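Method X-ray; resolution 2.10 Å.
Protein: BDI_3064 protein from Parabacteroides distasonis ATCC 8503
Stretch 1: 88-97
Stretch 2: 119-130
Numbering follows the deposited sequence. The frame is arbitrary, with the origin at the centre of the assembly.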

ATOM      1  N   SER A  88       9.709  12.123 -22.362  1.00 33.56           N
ATOM      2  CA  SER A  88      10.975  11.439 -22.517  1.00 34.10           C
ATOM      3  C   SER A  88      10.773   9.917 -22.504  1.00 37.36           C
ATOM      4  O   SER A  88       9.972   9.401 -21.736  1.00 36.59           O
ATOM      5  N   MET A  89      11.473   9.219 -23.396  1.00 37.98           N
ATOM      6  CA  MET A  89      11.551   7.762 -23.390  1.00 38.15           C
ATOM      7  C   MET A  89      12.975   7.318 -23.666  1.00 37.56           C
ATOM      8  O   MET A  89      13.828   8.103 -24.093  1.00 37.45           O
ATOM      9  N   GLN A  90      13.206   6.037 -23.444  1.00 34.87           N
ATOM     10  CA  GLN A  90      14.399   5.371 -23.903  1.00 35.56           C
ATOM     11  C   GLN A  90      13.890   4.373 -24.934  1.00 37.13           C
ATOM     12  O   GLN A  90      12.949   3.625 -24.652  1.00 34.77           O
ATOM     13  N   VAL A  91      14.491   4.390 -26.130  1.00 36.30           N
ATOM     14  CA  VAL A  91      14.037   3.588 -27.262  1.00 34.81           C
ATOM     15  C   VAL A  91      15.229   2.799 -27.767  1.00 35.56           C
ATOM     16  O   VAL A  91      16.311   3.337 -27.961  1.00 35.81           O
ATOM     17  N   ARG A  92      15.028   1.506 -27.950  1.00 36.83           N
ATOM     18  CA  ARG A  92      16.072   0.637 -28.435  1.00 37.84           C
ATOM     19  C   ARG A  92      15.497  -0.186 -29.572  1.00 38.90           C
ATOM     20  O   ARG A  92      14.398  -0.727 -29.466  1.00 38.24           O
ATOM     21  N   LEU A  93      16.244  -0.258 -30.665  1.00 38.04           N
ATOM     22  CA  LEU A  93      15.818  -1.001 -31.829  1.00 38.19           C
ATOM     23  C   LEU A  93      16.583  -2.303 -31.813  1.00 38.63           C
ATOM     24  O   LEU A  93      17.794  -2.319 -31.600  1.00 38.31           O
ATOM     25  N   ARG A  94      15.874  -3.408 -31.982  1.00 38.98           N
ATOM     26  CA  ARG A  94      16.543  -4.692 -32.025  1.00 41.27           C
ATOM     27  C   ARG A  94      17.386  -4.817 -33.297  1.00 41.66           C
ATOM     28  O   ARG A  94      18.505  -5.310 -33.227  1.00 38.85           O
ATOM     29  N   GLU A  95      16.830  -4.382 -34.430  1.00 43.54           N
ATOM     30  CA  GLU A  95      17.504  -4.411 -35.743  1.00 46.55           C
ATOM     31  C   GLU A  95      17.544  -3.021 -36.352  1.00 46.83           C
ATOM     32  O   GLU A  95      16.751  -2.146 -35.984  1.00 44.51           O
ATOM     33  N   SER A  96      18.470  -2.831 -37.294  1.00 48.47           N
ATOM     34  CA  SER A  96      18.428  -1.679 -38.186  1.00 45.30           C
ATOM     35  C   SER A  96      17.136  -1.728 -38.934  1.00 41.07           C
ATOM     36  O   SER A  96      16.621  -2.799 -39.235  1.00 40.89           O
ATOM     37  N   MET A  97      16.590  -0.560 -39.201  1.00 40.73           N
ATOM     38  CA  MET A  97      15.303  -0.471 -39.860  1.00 42.72           C
ATOM     39  C   MET A  97      15.150   0.881 -40.482  1.00 41.42           C
ATOM     40  O   MET A  97      15.768   1.850 -40.059  1.00 41.64           O
ATOM     41  N   ASN A 119       5.547  11.311 -35.794  1.00 46.44           N
ATOM     42  CA  ASN A 119       6.408  10.246 -36.257  1.00 46.22           C
ATOM     43  C   ASN A 119       7.546  10.186 -35.269  1.00 45.41           C
ATOM     44  O   ASN A 119       8.196  11.192 -34.994  1.00 43.40           O
ATOM     45  N   LEU A 120       7.801   8.998 -34.743  1.00 48.52           N
ATOM     46  CA  LEU A 120       8.828   8.831 -33.735  1.00 48.47           C
ATOM     47  C   LEU A 120      10.238   9.039 -34.284  1.00 47.78           C
ATOM     48  O   LEU A 120      11.151   9.385 -33.521  1.00 45.30           O
ATOM     49  N   ARG A 121      10.400   8.839 -35.599  1.00 49.90           N
ATOM     50  CA  ARG A 121      11.663   9.083 -36.323  1.00 50.19           C
ATOM     51  C   ARG A 121      12.208  10.502 -36.149  1.00 48.90           C
ATOM     52  O   ARG A 121      13.428  10.712 -36.112  1.00 46.58           O
ATOM     53  N   ASN A 122      11.294  11.464 -36.034  1.00 46.68           N
ATOM     54  CA  ASN A 122      11.648  12.875 -35.872  1.00 45.41           C
ATOM     55  C   ASN A 122      12.338  13.230 -34.572  1.00 46.11           C
ATOM     56  O   ASN A 122      12.845  14.341 -34.458  1.00 49.67           O
ATOM     57  N   TYR A 123      12.333  12.316 -33.598  1.00 46.57           N
ATOM     58  CA  TYR A 123      12.965  12.531 -32.293  1.00 44.11           C
ATOM     59  C   TYR A 123      14.044  11.520 -31.981  1.00 47.05           C
ATOM     60  O   TYR A 123      14.496  11.418 -30.836  1.00 50.69           O
ATOM     61  N   LEU A 124      14.472  10.804 -33.010  1.00 50.84           N
ATOM     62  CA  LEU A 124      15.467   9.767 -32.900  1.00 54.27           C
ATOM     63  C   LEU A 124      16.599  10.239 -33.802  1.00 57.05           C
ATOM     64  O   LEU A 124      16.532  10.129 -35.017  1.00 58.10           O
ATOM     65  N   LYS A 125      17.618  10.824 -33.193  1.00 65.17           N
ATOM     66  CA  LYS A 125      18.803  11.260 -33.934  1.00 68.39           C
ATOM     67  C   LYS A 125      19.418  10.021 -34.576  1.00 66.04           C
ATOM     68  O   LYS A 125      19.635   9.960 -35.777  1.00 72.61           O
ATOM     69  N   ASP A 126      19.627   9.019 -33.737  1.00 61.46           N
ATOM     70  CA  ASP A 126      20.397   7.842 -34.039  1.00 55.96           C
ATOM     71  C   ASP A 126      19.457   6.620 -33.990  1.00 56.25           C
ATOM     72  O   ASP A 126      18.906   6.307 -32.936  1.00 58.35           O
ATOM     73  N   THR A 127      19.270   5.955 -35.131  1.00 50.54           N
ATOM     74  CA  THR A 127      18.506   4.710 -35.221  1.00 48.38           C
ATOM     75  C   THR A 127      19.384   3.443 -35.286  1.00 45.92           C
ATOM     76  O   THR A 127      18.933   2.385 -35.740  1.00 46.69           O
ATOM     77  N   ARG A 128      20.623   3.525 -34.813  1.00 44.75           N
ATOM     78  CA  ARG A 128      21.445   2.328 -34.675  1.00 48.90           C
ATOM     79  C   ARG A 128      20.777   1.359 -33.698  1.00 48.34           C
ATOM     80  O   ARG A 128      20.353   1.776 -32.622  1.00 44.66           O
ATOM     81  N   PRO A 129      20.709   0.067 -34.056  1.00 47.60           N
ATOM     82  CA  PRO A 129      20.122  -0.923 -33.166  1.00 45.23           C
ATOM     83  C   PRO A 129      21.029  -1.327 -31.991  1.00 45.20           C
ATOM     84  O   PRO A 129      22.226  -1.003 -31.980  1.00 41.76           O
ATOM     85  N   GLY A 130      20.444  -2.027 -31.016  1.00 42.96           N
ATOM     86  CA  GLY A 130      21.187  -2.574 -29.883  1.00 41.44           C
ATOM     87  C   GLY A 130      21.757  -1.562 -28.902  1.00 43.37           C
ATOM     88  O   GLY A 130      22.710  -1.862 -28.163  1.00 45.37           O
TER

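The two stretches share a single direct hydrogen bond, and it is backbone to backbone: G130 N donates to L93 O at 2.7 Å, with a nearly straight angle of 164°. A water joins the two stretches close by. It accepts from L93 N at 2.8 Å and donates to R128 O at 2.7 Å. Both backbone polar groups of L93, the last residue of the strand, are therefore satisfied from stretch 2, one directly and one through water.

The rest of the contact is largely apolar. On the strand, M89, V91 and L93 point their CA-to-CB bonds toward stretch 2. This is the alternation expected of an extended chain, and Q90 between them makes no contact. L120, L124 and P129 point back.

M89 has chi1 at -32°, between wells, then chi2 t and chi3 m. Its CE lies 3.5 Å from CD1 of L120, which is t at chi1 and p at chi2. L120 opens a short 3-10 segment, 120-122. V91, with chi1 t, places CG1 4.2 Å from CD2 of L124. Both chi angles of L124 are off their wells, at -135° and 4°.

L93 is m at chi1 and p at chi2, and has the largest covered area of any residue here. Its CD2 comes 3.5 Å from T127 O and 4.1 Å from T127 CB. T127 itself points sideways, with chi1 p. L93 CB faces P129 CB at 4.4 Å. The backbones are closest here: the CA atoms of L93 and P129 are 4.5 Å apart, and L93 O is 3.1 Å from P129 CA.

The proline ring, C-gamma endo, also meets the loop after the strand. P129 CB is 3.6 Å from R94 O and 3.4 Å from E95 C. P129 CD is 3.4 Å from OG of S96, whose chi1 is m.

R92 starts out sideways, but its extended side chain, t through chi3, brings its end nearer. G130 O lies over one face of the guanidinium, 3.3 Å from R92 NH2. The angle is too poor for a hydrogen bond. G130 has a positive phi of 68°, which favours glycine.

The charged pairs stay within their own stretches. R94 NH1 and E95 OE2 form a salt bridge at 2.8 Å; both residues point away from stretch 2. R128 NE bridges to D126 OD2 at 2.7 Å, while R128 N donates to D126 OD1 at 2.9 Å. The latter two bonds tie R128 to D126 through both side chain and backbone.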

ATOM      1  CB  SER A  88      11.925  11.862 -21.426  1.00 35.10           C
ATOM      2  OG  SER A  88      13.037  10.999 -21.358  1.00 34.91           O
ATOM      3  CB  MET A  89      10.686   7.155 -24.481  1.00 39.43           C
ATOM      4  CG  MET A  89       9.438   7.925 -24.817  1.00 43.64           C
ATOM      5  SD  MET A  89       8.432   6.935 -25.912  1.00 48.98           S
ATOM      6  CE  MET A  89       9.345   7.102 -27.432  1.00 46.61           C
ATOM      7  CB  GLN A  90      15.104   4.680 -22.749  1.00 34.94           C
ATOM      8  CG  GLN A  90      15.732   5.645 -21.760  1.00 37.11           C
ATOM      9  CD  GLN A  90      17.062   6.210 -22.209  1.00 39.26           C
ATOM     10  OE1 GLN A  90      17.623   5.817 -23.234  1.00 46.73           O
ATOM     11  NE2 GLN A  90      17.588   7.129 -21.426  1.00 41.62           N
ATOM     12  CB  VAL A  91      13.458   4.456 -28.380  1.00 34.85           C
ATOM     13  CG1 VAL A  91      12.822   3.617 -29.479  1.00 35.57           C
ATOM     14  CG2 VAL A  91      12.406   5.387 -27.819  1.00 36.55           C
ATOM     15  CB  ARG A  92      16.560  -0.259 -27.319  1.00 39.28           C
ATOM     16  CG  ARG A  92      17.670  -1.216 -27.702  1.00 41.70           C
ATOM     17  CD  ARG A  92      17.727  -2.338 -26.696  1.00 43.99           C
ATOM     18  NE  ARG A  92      18.793  -3.290 -26.957  1.00 43.26           N
ATOM     19  CZ  ARG A  92      20.003  -3.263 -26.412  1.00 43.88           C
ATOM     20  NH1 ARG A  92      20.360  -2.297 -25.570  1.00 45.76           N
ATOM     21  NH2 ARG A  92      20.864  -4.221 -26.721  1.00 43.24           N
ATOM     22  CB  LEU A  93      16.114  -0.210 -33.080  1.00 39.83           C
ATOM     23  CG  LEU A  93      15.106   0.870 -33.436  1.00 41.15           C
ATOM     24  CD1 LEU A  93      14.819   1.852 -32.306  1.00 40.84           C
ATOM     25  CD2 LEU A  93      15.668   1.599 -34.637  1.00 42.19           C
ATOM     26  CB  ARG A  94      15.542  -5.825 -31.942  1.00 42.03           C
ATOM     27  CG  ARG A  94      16.172  -7.155 -31.621  1.00 43.43           C
ATOM     28  CD  ARG A  94      15.092  -8.187 -31.395  1.00 47.64           C
ATOM     29  NE  ARG A  94      15.675  -9.485 -31.085  1.00 48.94           N
ATOM     30  CZ  ARG A  94      16.037 -10.398 -31.984  1.00 53.62           C
ATOM     31  NH1 ARG A  94      15.897 -10.192 -33.304  1.00 54.55           N
ATOM     32  NH2 ARG A  94      16.562 -11.539 -31.555  1.00 55.77           N
ATOM     33  CB  GLU A  95      16.765  -5.307 -36.750  1.00 47.94           C
ATOM     34  CG  GLU A  95      16.274  -6.653 -36.243  1.00 53.82           C
ATOM     35  CD  GLU A  95      17.374  -7.647 -35.922  1.00 57.91           C
ATOM     36  OE1 GLU A  95      18.583  -7.329 -36.072  1.00 57.48           O
ATOM     37  OE2 GLU A  95      17.011  -8.765 -35.494  1.00 59.96           O
ATOM     38  CB  SER A  96      19.576  -1.691 -39.181  1.00 49.30           C
ATOM     39  OG  SER A  96      20.779  -1.426 -38.503  1.00 54.95           O
ATOM     40  CB  MET A  97      14.157  -0.673 -38.862  1.00 44.85           C
ATOM     41  CG  MET A  97      14.146   0.320 -37.701  1.00 45.50           C
ATOM     42  SD  MET A  97      12.866   0.027 -36.478  1.00 45.85           S
ATOM     43  CE  MET A  97      11.382   0.289 -37.436  1.00 46.08           C
ATOM     44  CB  ASN A 119       6.974  10.524 -37.661  1.00 48.37           C
ATOM     45  CG  ASN A 119       5.899  10.824 -38.689  1.00 48.17           C
ATOM     46  OD1 ASN A 119       5.941  11.855 -39.360  1.00 55.06           O
ATOM     47  ND2 ASN A 119       4.935   9.939 -38.814  1.00 45.15           N
ATOM     48  CB  LEU A 120       8.689   7.457 -33.058  1.00 49.66           C
ATOM     49  CG  LEU A 120       9.574   7.138 -31.846  1.00 50.77           C
ATOM     50  CD1 LEU A 120       9.481   8.211 -30.773  1.00 51.04           C
ATOM     51  CD2 LEU A 120       9.196   5.783 -31.265  1.00 52.08           C
ATOM     52  CB  ARG A 121      11.484   8.807 -37.827  1.00 53.50           C
ATOM     53  CG  ARG A 121      10.689   9.868 -38.601  1.00 55.74           C
ATOM     54  CD  ARG A 121      10.606   9.578 -40.089  1.00 57.00           C
ATOM     55  NE  ARG A 121      11.942   9.401 -40.655  1.00 59.60           N
ATOM     56  CZ  ARG A 121      12.198   9.125 -41.932  1.00 61.21           C
ATOM     57  NH1 ARG A 121      11.216   9.018 -42.826  1.00 61.12           N
ATOM     58  NH2 ARG A 121      13.460   8.972 -42.316  1.00 62.98           N
ATOM     59  CB  ASN A 122      10.398  13.737 -36.003  1.00 44.02           C
ATOM     60  CG  ASN A 122       9.777  13.616 -37.357  1.00 40.73           C
ATOM     61  OD1 ASN A 122      10.452  13.296 -38.313  1.00 41.30           O
ATOM     62  ND2 ASN A 122       8.495  13.845 -37.443  1.00 41.82           N
ATOM     63  CB  TYR A 123      11.901  12.478 -31.214  1.00 40.79           C
ATOM     64  CG  TYR A 123      10.782  13.398 -31.523  1.00 37.52           C
ATOM     65  CD1 TYR A 123      10.895  14.750 -31.257  1.00 37.95           C
ATOM     66  CD2 TYR A 123       9.645  12.944 -32.159  1.00 37.98           C
ATOM     67  CE1 TYR A 123       9.873  15.626 -31.571  1.00 36.14           C
ATOM     68  CE2 TYR A 123       8.611  13.808 -32.478  1.00 36.33           C
ATOM     69  CZ  TYR A 123       8.738  15.146 -32.182  1.00 36.92           C
ATOM     70  OH  TYR A 123       7.721  15.999 -32.484  1.00 38.16           O
ATOM     71  CB  LEU A 124      14.850   8.443 -33.377  1.00 56.40           C
ATOM     72  CG  LEU A 124      15.030   7.125 -32.612  1.00 56.64           C
ATOM     73  CD1 LEU A 124      15.775   7.238 -31.298  1.00 57.61           C
ATOM     74  CD2 LEU A 124      13.667   6.488 -32.393  1.00 58.98           C
ATOM     75  CB  LYS A 125      19.830  11.924 -32.995  1.00 70.03           C
ATOM     76  CG  LYS A 125      20.481  13.186 -33.549  1.00 74.27           C
ATOM     77  CD  LYS A 125      21.982  13.204 -33.268  1.00 74.38           C
ATOM     78  CE  LYS A 125      22.643  14.499 -33.729  1.00 75.28           C
ATOM     79  NZ  LYS A 125      22.749  15.497 -32.619  1.00 76.76           N
ATOM     80  CB  ASP A 126      21.495   7.765 -32.970  1.00 54.42           C
ATOM     81  CG  ASP A 126      22.459   6.640 -33.186  1.00 54.56           C
ATOM     82  OD1 ASP A 126      22.233   5.798 -34.077  1.00 49.09           O
ATOM     83  OD2 ASP A 126      23.459   6.606 -32.438  1.00 56.69           O
ATOM     84  CB  THR A 127      17.570   4.741 -36.444  1.00 52.52           C
ATOM     85  OG1 THR A 127      18.338   4.979 -37.630  1.00 54.26           O
ATOM     86  CG2 THR A 127      16.529   5.837 -36.293  1.00 51.94           C
ATOM     87  CB  ARG A 128      22.835   2.669 -34.132  1.00 55.49           C
ATOM     88  CG  ARG A 128      23.877   2.987 -35.196  1.00 64.24           C
ATOM     89  CD  ARG A 128      24.876   4.102 -34.851  1.00 69.22           C
ATOM     90  NE  ARG A 128      24.945   4.550 -33.448  1.00 76.06           N
ATOM     91  CZ  ARG A 128      25.263   3.798 -32.384  1.00 79.45           C
ATOM     92  NH1 ARG A 128      25.530   2.497 -32.494  1.00 77.32           N
ATOM     93  NH2 ARG A 128      25.282   4.360 -31.174  1.00 79.85           N
ATOM     94  CB  PRO A 129      19.924  -2.116 -34.094  1.00 47.51           C
ATOM     95  CG  PRO A 129      21.112  -2.049 -34.999  1.00 48.14           C
ATOM     96  CD  PRO A 129      21.286  -0.570 -35.257  1.00 49.46           C
TER
HETATM   97  O   HOH W   1      18.724   0.987 -30.661  1.00 35.67           O